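Local atomic coordinates of thioesterase superfamily (Jannaschia sp., PDB entry 2OAF), a protein that probably hydrolyses thioesters, as a tetrameric hot-dog-fold member of the thioesterase superfamily. Residues L8-R12 against R107-V111; V21-D27 against P40-L44; I33-L39 against F80-T85. Residue numbers count along the deposited sequence, not the author numbering.

Contact 1 (L8-R12 against R107-V111); sequences LMQPR and RVDGV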
loop_
_atom_site.group_PDB
_atom_site.type_symbol
_atom_site.label_atom_id
_atom_site.label_comp_id
_atom_site.label_asym_id
_atom_site.label_seq_id
_atom_site.Cartn_x
_atom_site.Cartn_y
_atom_site.Cartn_z
ATOM N N LEU B 8 -29.935 3.692 -5.282
ATOM C CA LEU B 8 -28.758 4.407 -5.878
ATOM C C LEU B 8 -27.904 3.482 -6.770
ATOM O O LEU B 8 -27.728 3.774 -7.962
ATOM C CB LEU B 8 -27.877 5.033 -4.780
HETATM N N MSE B 9 -27.386 2.385 -6.185
HETATM C CA MSE B 9 -26.497 1.440 -6.891
HETATM C C MSE B 9 -27.257 0.330 -7.606
HETATM O O MSE B 9 -27.992 -0.429 -6.991
HETATM C CB MSE B 9 -25.466 0.829 -5.928
HETATM C CG MSE B 9 -24.663 1.899 -5.200
HETATM SE SE MSE B 9 -22.723 1.676 -5.080
HETATM C CE MSE B 9 -22.620 2.346 -3.155
ATOM N N GLN B 10 -27.035 0.244 -8.914
ATOM C CA GLN B 10 -27.732 -0.688 -9.810
ATOM C C GLN B 10 -27.210 -2.141 -9.676
ATOM O O GLN B 10 -26.008 -2.351 -9.493
ATOM C CB GLN B 10 -27.610 -0.143 -11.251
ATOM C CG GLN B 10 -27.305 -1.163 -12.367
ATOM C CD GLN B 10 -26.927 -0.514 -13.704
ATOM O OE1 GLN B 10 -25.766 -0.503 -14.073
ATOM N NE2 GLN B 10 -27.911 0.050 -14.414
ATOM N N PRO B 11 -28.105 -3.147 -9.769
ATOM C CA PRO B 11 -27.719 -4.567 -9.676
ATOM C C PRO B 11 -26.817 -4.949 -10.834
ATOM O O PRO B 11 -26.923 -4.361 -11.903
ATOM C CB PRO B 11 -29.053 -5.304 -9.746
ATOM C CG PRO B 11 -29.993 -4.338 -10.405
ATOM C CD PRO B 11 -29.552 -2.979 -10.002
ATOM N N ARG B 12 -25.935 -5.922 -10.630
ATOM C CA ARG B 12 -24.947 -6.239 -11.645
ATOM C C ARG B 12 -25.578 -7.035 -12.756
ATOM O O ARG B 12 -26.366 -7.923 -12.495
ATOM C CB ARG B 12 -23.751 -6.994 -11.064
ATOM C CG ARG B 12 -24.044 -8.255 -10.319
ATOM C CD ARG B 12 -22.744 -8.782 -9.736
ATOM N NE ARG B 12 -22.965 -9.996 -8.977
ATOM C CZ ARG B 12 -23.105 -10.079 -7.649
ATOM N NH1 ARG B 12 -22.996 -9.016 -6.866
ATOM N NH2 ARG B 12 -23.306 -11.277 -7.088
ATOM N N ARG B 107 -19.333 0.677 -11.890
ATOM C CA ARG B 107 -19.700 -0.145 -10.757
ATOM C C ARG B 107 -18.741 -1.314 -10.632
ATOM O O ARG B 107 -18.305 -1.876 -11.645
ATOM C CB ARG B 107 -21.103 -0.687 -10.965
ATOM C CG ARG B 107 -22.181 0.308 -10.723
ATOM C CD ARG B 107 -22.507 0.498 -9.225
ATOM N NE ARG B 107 -23.314 -0.606 -8.738
ATOM C CZ ARG B 107 -22.853 -1.681 -8.101
ATOM N NH1 ARG B 107 -21.575 -1.791 -7.802
ATOM N NH2 ARG B 107 -23.693 -2.644 -7.758
ATOM N N VAL B 108 -18.405 -1.660 -9.395
ATOM C CA VAL B 108 -17.679 -2.884 -9.087
ATOM C C VAL B 108 -18.354 -3.551 -7.881
ATOM O O VAL B 108 -18.548 -2.896 -6.845
ATOM C CB VAL B 108 -16.202 -2.634 -8.731
ATOM C CG1 VAL B 108 -15.512 -3.956 -8.356
ATOM C CG2 VAL B 108 -15.460 -1.901 -9.870
ATOM N N ASP B 109 -18.723 -4.831 -8.024
ATOM C CA ASP B 109 -19.199 -5.642 -6.911
ATOM C C ASP B 109 -18.070 -6.632 -6.655
ATOM O O ASP B 109 -17.633 -7.377 -7.570
ATOM C CB ASP B 109 -20.462 -6.458 -7.207
ATOM C CG ASP B 109 -21.736 -5.622 -7.297
ATOM O OD1 ASP B 109 -21.704 -4.406 -7.006
ATOM O OD2 ASP B 109 -22.788 -6.211 -7.666
ATOM N N GLY B 110 -17.629 -6.675 -5.411
ATOM C CA GLY B 110 -16.591 -7.626 -4.994
ATOM C C GLY B 110 -17.307 -8.790 -4.348
ATOM O O GLY B 110 -18.011 -8.593 -3.353
ATOM N N VAL B 111 -17.158 -9.982 -4.941
ATOM C CA VAL B 111 -17.935 -11.170 -4.570
ATOM C C VAL B 111 -17.015 -12.323 -4.252
ATOM O O VAL B 111 -16.070 -12.576 -5.005
ATOM C CB VAL B 111 -18.864 -11.577 -5.743
ATOM C CG1 VAL B 111 -19.720 -12.762 -5.333
ATOM C CG2 VAL B 111 -19.733 -10.361 -6.159
HETATM O O HOH W 1 -25.343 -5.886 -7.622
#

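Contact 2 (V21-D27 against P40-L44); sequences VRVTWGD and PRFAL. With PO4 (phosphate ion), chain C.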
loop_
_atom_site.group_PDB
_atom_site.type_symbol
_atom_site.label_atom_id
_atom_site.label_comp_id
_atom_site.label_asym_id
_atom_site.label_seq_id
_atom_site.Cartn_x
_atom_site.Cartn_y
_atom_site.Cartn_z
ATOM N N VAL B 21 -9.208 -11.056 -8.163
ATOM C CA VAL B 21 -8.220 -10.477 -7.279
ATOM C C VAL B 21 -7.884 -11.548 -6.225
ATOM O O VAL B 21 -8.775 -12.115 -5.604
ATOM C CB VAL B 21 -8.750 -9.169 -6.637
ATOM C CG1 VAL B 21 -7.785 -8.647 -5.582
ATOM C CG2 VAL B 21 -9.002 -8.095 -7.712
ATOM N N ARG B 22 -6.600 -11.848 -6.079
ATOM C CA ARG B 22 -6.106 -12.735 -5.060
ATOM C C ARG B 22 -5.908 -11.916 -3.772
ATOM O O ARG B 22 -5.111 -10.971 -3.731
ATOM C CB ARG B 22 -4.759 -13.362 -5.508
ATOM C CG ARG B 22 -4.266 -14.567 -4.626
ATOM C CD ARG B 22 -2.841 -15.144 -5.075
ATOM N NE ARG B 22 -1.724 -14.221 -4.796
ATOM N N VAL B 23 -6.630 -12.263 -2.717
ATOM C CA VAL B 23 -6.455 -11.587 -1.431
ATOM C C VAL B 23 -5.535 -12.444 -0.601
ATOM O O VAL B 23 -5.705 -13.642 -0.583
ATOM C CB VAL B 23 -7.820 -11.454 -0.729
ATOM C CG1 VAL B 23 -7.666 -10.832 0.657
ATOM C CG2 VAL B 23 -8.776 -10.634 -1.643
ATOM N N THR B 24 -4.593 -11.847 0.120
ATOM C CA THR B 24 -3.650 -12.645 0.882
ATOM C C THR B 24 -3.425 -12.088 2.272
ATOM O O THR B 24 -3.926 -11.023 2.636
ATOM C CB THR B 24 -2.278 -12.760 0.171
ATOM O OG1 THR B 24 -1.613 -11.501 0.213
ATOM C CG2 THR B 24 -2.420 -13.244 -1.300
ATOM N N TRP B 25 -2.694 -12.860 3.052
ATOM C CA TRP B 25 -2.301 -12.513 4.396
ATOM C C TRP B 25 -1.957 -11.032 4.558
ATOM O O TRP B 25 -2.384 -10.369 5.492
ATOM C CB TRP B 25 -1.108 -13.393 4.756
ATOM C CG TRP B 25 -0.343 -13.001 5.942
ATOM C CD1 TRP B 25 0.783 -12.215 5.974
ATOM C CD2 TRP B 25 -0.586 -13.403 7.287
ATOM N NE1 TRP B 25 1.232 -12.092 7.266
ATOM C CE2 TRP B 25 0.411 -12.811 8.089
ATOM C CE3 TRP B 25 -1.544 -14.214 7.899
ATOM C CZ2 TRP B 25 0.469 -13.003 9.460
ATOM C CZ3 TRP B 25 -1.478 -14.402 9.251
ATOM C CH2 TRP B 25 -0.482 -13.793 10.023
ATOM N N GLY B 26 -1.150 -10.529 3.641
ATOM C CA GLY B 26 -0.628 -9.172 3.726
ATOM C C GLY B 26 -1.661 -8.072 3.529
ATOM O O GLY B 26 -1.450 -6.904 3.907
ATOM N N ASP B 27 -2.788 -8.443 2.937
ATOM C CA ASP B 27 -3.903 -7.537 2.767
ATOM C C ASP B 27 -4.749 -7.460 4.051
ATOM O O ASP B 27 -5.620 -6.598 4.163
ATOM C CB ASP B 27 -4.798 -8.055 1.654
ATOM C CG ASP B 27 -4.112 -8.097 0.298
ATOM O OD1 ASP B 27 -3.494 -7.097 -0.061
ATOM O OD2 ASP B 27 -4.185 -9.133 -0.412
ATOM N N PRO B 40 -10.473 -0.332 -1.775
ATOM C CA PRO B 40 -10.535 0.554 -2.964
ATOM C C PRO B 40 -9.484 0.182 -4.013
ATOM O O PRO B 40 -9.729 0.269 -5.203
ATOM C CB PRO B 40 -10.237 1.930 -2.370
ATOM C CG PRO B 40 -10.737 1.825 -0.907
ATOM C CD PRO B 40 -10.300 0.432 -0.522
ATOM N N ARG B 41 -8.304 -0.185 -3.561
ATOM C CA ARG B 41 -7.249 -0.620 -4.467
ATOM C C ARG B 41 -7.685 -1.794 -5.332
ATOM O O ARG B 41 -7.387 -1.840 -6.532
ATOM C CB ARG B 41 -6.007 -1.048 -3.695
ATOM C CG ARG B 41 -4.943 -1.662 -4.616
ATOM C CD ARG B 41 -3.495 -1.573 -4.118
ATOM N NE ARG B 41 -3.301 -2.241 -2.840
ATOM C CZ ARG B 41 -3.200 -3.549 -2.680
ATOM N NH1 ARG B 41 -3.285 -4.365 -3.720
ATOM N NH2 ARG B 41 -3.031 -4.043 -1.460
ATOM N N PHE B 42 -8.340 -2.776 -4.707
ATOM C CA PHE B 42 -8.833 -3.940 -5.448
ATOM C C PHE B 42 -9.873 -3.511 -6.473
ATOM O O PHE B 42 -9.869 -3.986 -7.604
ATOM C CB PHE B 42 -9.502 -4.979 -4.541
ATOM C CG PHE B 42 -8.620 -5.547 -3.459
ATOM C CD1 PHE B 42 -7.247 -5.683 -3.629
ATOM C CD2 PHE B 42 -9.191 -6.023 -2.297
ATOM C CE1 PHE B 42 -6.463 -6.239 -2.636
ATOM C CE2 PHE B 42 -8.411 -6.591 -1.308
ATOM C CZ PHE B 42 -7.041 -6.691 -1.480
ATOM N N ALA B 43 -10.786 -2.633 -6.081
ATOM C CA ALA B 43 -11.828 -2.177 -7.017
ATOM C C ALA B 43 -11.238 -1.415 -8.217
ATOM O O ALA B 43 -11.665 -1.590 -9.364
ATOM C CB ALA B 43 -12.890 -1.341 -6.292
ATOM N N LEU B 44 -10.236 -0.599 -7.945
ATOM C CA LEU B 44 -9.557 0.159 -8.988
ATOM C C LEU B 44 -8.792 -0.749 -9.943
ATOM O O LEU B 44 -8.788 -0.534 -11.163
ATOM C CB LEU B 44 -8.669 1.235 -8.371
ATOM C CG LEU B 44 -9.285 2.636 -8.168
ATOM C CD1 LEU B 44 -10.669 2.555 -7.576
ATOM C CD2 LEU B 44 -8.367 3.522 -7.283
HETATM P P PO4 C . -3.058 0.846 -0.287
HETATM O O1 PO4 C . -2.738 2.308 -0.153
HETATM O O2 PO4 C . -3.390 0.267 1.060
HETATM O O3 PO4 C . -4.282 0.703 -1.159
HETATM O O4 PO4 C . -1.895 0.137 -0.955
#

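Contact 3 (I33-L39 against F80-T85); sequences IAYTGHL and FKSPVT. With PO4 (phosphate ion), chain C.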
loop_
_atom_site.group_PDB
_atom_site.type_symbol
_atom_site.label_atom_id
_atom_site.label_comp_id
_atom_site.label_asym_id
_atom_site.label_seq_id
_atom_site.Cartn_x
_atom_site.Cartn_y
_atom_site.Cartn_z
ATOM N N ILE B 33 -9.320 -10.114 8.493
ATOM C CA ILE B 33 -10.033 -9.847 7.257
ATOM C C ILE B 33 -9.280 -8.738 6.521
ATOM O O ILE B 33 -8.456 -8.055 7.120
ATOM C CB ILE B 33 -11.503 -9.456 7.559
ATOM C CG1 ILE B 33 -11.555 -8.186 8.392
ATOM C CG2 ILE B 33 -12.209 -10.598 8.362
ATOM C CD1 ILE B 33 -12.950 -7.609 8.517
ATOM N N ALA B 34 -9.583 -8.540 5.248
ATOM C CA ALA B 34 -8.912 -7.533 4.429
ATOM C C ALA B 34 -9.158 -6.173 5.067
ATOM O O ALA B 34 -10.306 -5.853 5.410
ATOM C CB ALA B 34 -9.454 -7.564 2.935
ATOM N N TYR B 35 -8.097 -5.383 5.252
ATOM C CA TYR B 35 -8.265 -4.027 5.752
ATOM C C TYR B 35 -9.078 -3.184 4.755
ATOM O O TYR B 35 -8.838 -3.178 3.542
ATOM C CB TYR B 35 -6.926 -3.362 5.974
ATOM C CG TYR B 35 -6.960 -1.921 6.457
ATOM C CD1 TYR B 35 -7.665 -1.569 7.592
ATOM C CD2 TYR B 35 -6.205 -0.929 5.807
ATOM C CE1 TYR B 35 -7.653 -0.287 8.055
ATOM C CE2 TYR B 35 -6.190 0.353 6.268
ATOM C CZ TYR B 35 -6.926 0.677 7.393
ATOM O OH TYR B 35 -6.893 1.955 7.894
ATOM N N THR B 36 -10.022 -2.427 5.305
ATOM C CA THR B 36 -10.886 -1.561 4.528
ATOM C C THR B 36 -10.082 -0.671 3.611
ATOM O O THR B 36 -10.476 -0.498 2.482
ATOM C CB THR B 36 -11.790 -0.725 5.453
ATOM O OG1 THR B 36 -12.567 -1.599 6.276
ATOM C CG2 THR B 36 -12.706 0.134 4.635
ATOM N N GLY B 37 -8.954 -0.151 4.067
ATOM C CA GLY B 37 -8.088 0.699 3.264
ATOM C C GLY B 37 -7.540 0.113 1.994
ATOM O O GLY B 37 -7.175 0.861 1.121
ATOM N N HIS B 38 -7.499 -1.217 1.886
ATOM C CA HIS B 38 -7.007 -1.888 0.678
ATOM C C HIS B 38 -8.128 -2.141 -0.287
ATOM O O HIS B 38 -7.876 -2.410 -1.449
ATOM C CB HIS B 38 -6.392 -3.246 1.065
ATOM C CG HIS B 38 -5.199 -3.135 1.957
ATOM N ND1 HIS B 38 -4.231 -2.175 1.773
ATOM C CD2 HIS B 38 -4.804 -3.870 3.025
ATOM C CE1 HIS B 38 -3.310 -2.301 2.713
ATOM N NE2 HIS B 38 -3.632 -3.325 3.480
ATOM N N LEU B 39 -9.371 -2.123 0.175
ATOM C CA LEU B 39 -10.466 -2.546 -0.715
ATOM C C LEU B 39 -10.628 -1.657 -1.944
ATOM O O LEU B 39 -10.857 -2.167 -3.056
ATOM C CB LEU B 39 -11.791 -2.751 0.056
ATOM C CG LEU B 39 -11.795 -3.843 1.146
ATOM C CD1 LEU B 39 -13.142 -3.961 1.869
ATOM C CD2 LEU B 39 -11.335 -5.194 0.569
ATOM N N PHE B 80 -19.721 -1.796 2.357
ATOM C CA PHE B 80 -19.048 -3.045 2.757
ATOM C C PHE B 80 -20.073 -3.931 3.502
ATOM O O PHE B 80 -20.549 -3.558 4.573
ATOM C CB PHE B 80 -17.859 -2.713 3.633
ATOM C CG PHE B 80 -16.942 -1.692 3.017
ATOM C CD1 PHE B 80 -16.131 -2.025 1.974
ATOM C CD2 PHE B 80 -16.922 -0.396 3.480
ATOM C CE1 PHE B 80 -15.328 -1.077 1.371
ATOM C CE2 PHE B 80 -16.089 0.536 2.917
ATOM C CZ PHE B 80 -15.296 0.186 1.852
ATOM N N LYS B 81 -20.406 -5.087 2.923
ATOM C CA LYS B 81 -21.529 -5.909 3.397
ATOM C C LYS B 81 -21.053 -7.148 4.105
ATOM O O LYS B 81 -21.752 -7.682 4.949
ATOM C CB LYS B 81 -22.415 -6.330 2.224
ATOM C CG LYS B 81 -22.871 -5.192 1.309
ATOM C CD LYS B 81 -23.962 -4.355 1.942
ATOM C CE LYS B 81 -24.793 -3.601 0.851
ATOM N NZ LYS B 81 -25.954 -2.760 1.361
ATOM N N SER B 82 -19.883 -7.641 3.724
ATOM C CA SER B 82 -19.368 -8.862 4.270
ATOM C C SER B 82 -17.831 -8.810 4.144
ATOM O O SER B 82 -17.305 -8.200 3.226
ATOM C CB SER B 82 -19.955 -10.073 3.494
ATOM O OG SER B 82 -19.718 -11.275 4.170
ATOM N N PRO B 83 -17.112 -9.420 5.087
ATOM C CA PRO B 83 -15.658 -9.361 5.053
ATOM C C PRO B 83 -15.013 -10.081 3.884
ATOM O O PRO B 83 -15.496 -11.124 3.430
ATOM C CB PRO B 83 -15.248 -10.112 6.315
ATOM C CG PRO B 83 -16.406 -10.156 7.133
ATOM C CD PRO B 83 -17.586 -10.163 6.253
ATOM N N VAL B 84 -13.897 -9.541 3.434
ATOM C CA VAL B 84 -13.114 -10.137 2.373
ATOM C C VAL B 84 -11.936 -10.893 3.032
ATOM O O VAL B 84 -11.270 -10.368 3.926
ATOM C CB VAL B 84 -12.609 -9.067 1.431
ATOM C CG1 VAL B 84 -11.596 -9.655 0.487
ATOM C CG2 VAL B 84 -13.819 -8.408 0.618
ATOM N N THR B 85 -11.717 -12.143 2.642
ATOM C CA THR B 85 -10.599 -12.938 3.217
ATOM C C THR B 85 -9.802 -13.659 2.145
ATOM O O THR B 85 -10.212 -13.758 0.994
ATOM C CB THR B 85 -11.071 -13.997 4.199
ATOM O OG1 THR B 85 -11.610 -15.110 3.460
ATOM C CG2 THR B 85 -12.099 -13.437 5.191
HETATM P P PO4 C . -3.058 0.846 -0.287
HETATM O O1 PO4 C . -2.738 2.308 -0.153
HETATM O O2 PO4 C . -3.390 0.267 1.060
HETATM O O3 PO4 C . -4.282 0.703 -1.159
HETATM O O4 PO4 C . -1.895 0.137 -0.955
HETATM O O HOH W 2 -12.903 -7.102 4.540
#

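Contact 1 (L8-R12 against R107-V111)
One carboxylate shared by two arginines, one from each segment, joins the N-terminal tail to strand 103-112. Arg107 has chi1 to chi3 all in the m well, so it folds over along its own strand to Asp109, two residues on and on the same sheet face; NH1 and NH2 of Arg107 lie 2.7 and 2.8 Å from Asp109 OD1. The other oxygen, Asp109 OD2, accepts from Arg12 NH1 at 2.9 Å, and a water also links Asp109 OD2 to Arg12 N, weakly at the latter. Arg107 turns outward too: its NH2 donates to Gln10 O at 2.9 Å. Carbon and selenium fill the remaining room, with the selenomethionine Met9 SE over one face of the Arg107 guanidinium and Val111 CG2 over one face of that of Arg12. The side-chain oxygen of Gln10, OE1, is hydrogen-bonded to Thr97 and Trp95 on the adjacent strand 90-99. A strand-and-tail junction built this way depends on charge and directed hydrogen bonds more than on hydrophobic burial.

Contact 2 (V21-D27 against P40-L44)
Asp27 organises the polar side of this contact from within its own turn. Its OD2 accepts the backbone N of Thr24 at 2.8 Å, while Asp27 N donates to Thr24 O at the same distance, and this pair of bonds closes the short 3-10 turn at Trp25-Asp27 and fixes the carboxylate. The other oxygen, Asp27 OD1, then meets Arg41 NH2 at 3.4 Å, a salt bridge whose hydrogen bond is weak. Arg41 NE makes a second weak bond, 3.3 Å to O4 of a phosphate ion that is probably from the crystallisation liquor. Arg41 and His38 of the second subunit bind the same ion, so it sits at a subunit interface.

Beyond the charges lies Phe42, the main apolar piece. Val21 CG1 is over a face of the Phe42 ring, 4.0 Å from the ring centroid, in a CH-pi contact. Val23 CG2 adds apolar packing 4.1 Å from Phe42 CE2, and Asp27 CG meets the ring edge 3.7 Å from Phe42 CZ. Leu90 of the neighbouring strand also touches Val21, Val23 and Phe42. On the far side of the loop, Trp25 meets the ring of Trp60 of the third subunit. Folding the segment after the first strand back onto the start of the long helix 39-54 fits the hot-dog fold, in which a curved antiparallel sheet wraps around such a helix.

Contact 3 (I33-L39 against F80-T85)
Phe80 offers a broad surface to two residues of one turn. Thr36 CG2 sits over a face of the Phe80 ring, 4.2 Å from its centroid, a CH-pi contact. Three residues on, Leu39 reaches the same ring obliquely, with CD1 3.6 Å from Phe80 CD1. Leu39 fills the hollow between Phe80 and Val84: while CD1 faces the ring, Leu39 CD2 packs 4.1 Å from Val84 CG2. The small side chain of Ala34 lets the backbones come close, its CB 3.8 Å from Val84 CB.

There the segments run antiparallel for a moment. Ala34 N donates to Val84 O at 2.8 Å, but the reciprocal bond is opened by a water that donates to Ala34 O at 3.0 Å and accepts from Val84 N at 2.9 Å. In hot-dog terms, the loop leading into the central helix 39-54 is here strapped to the loop leaving strand 69-80. In the 4-hydroxybenzoyl-CoA thioesterase relatives the corresponding region before the helix carries the catalytic aspartate, so the contact probably lies close to the active-site region.

At the end of the pairing, Ile33 CG2 nestles against Pro83, 3.7 Å from Pro83 CB, and lies 4.3 Å from Thr85 CG2. The outer surfaces meet the second subunit: Thr36 packs on its Phe73 and Pro83 on its Phe132. His38 faces elsewhere, its ND1 2.7 Å from O2 of the interfacial phosphate in a weak hydrogen bond.

How the contacts relate
Contacts 2 and 3 are close neighbours, their centres about 9 Å apart, and both use the start of helix 39-54 and the loop before it. They meet directly, through a probable hydrogen bond from Tyr35 N to Asp27 O at 3.0 Å and through Val23 CG2 against Val84 CG1 at 3.7 Å. Contact 2 is buried, whereas contacts 1 and 3 are both partly buried; contact 3 is the more nearly apolar of these two. Contact 1 lies about 16 to 17 Å from both, centre to centre, and uses the sheet face turned away from the helix, where ionic chemistry prevails. The alternation of strand 103-112 links the two sides: Val108 CG2 lies 3.8 Å from Ala43 O, on the helix side.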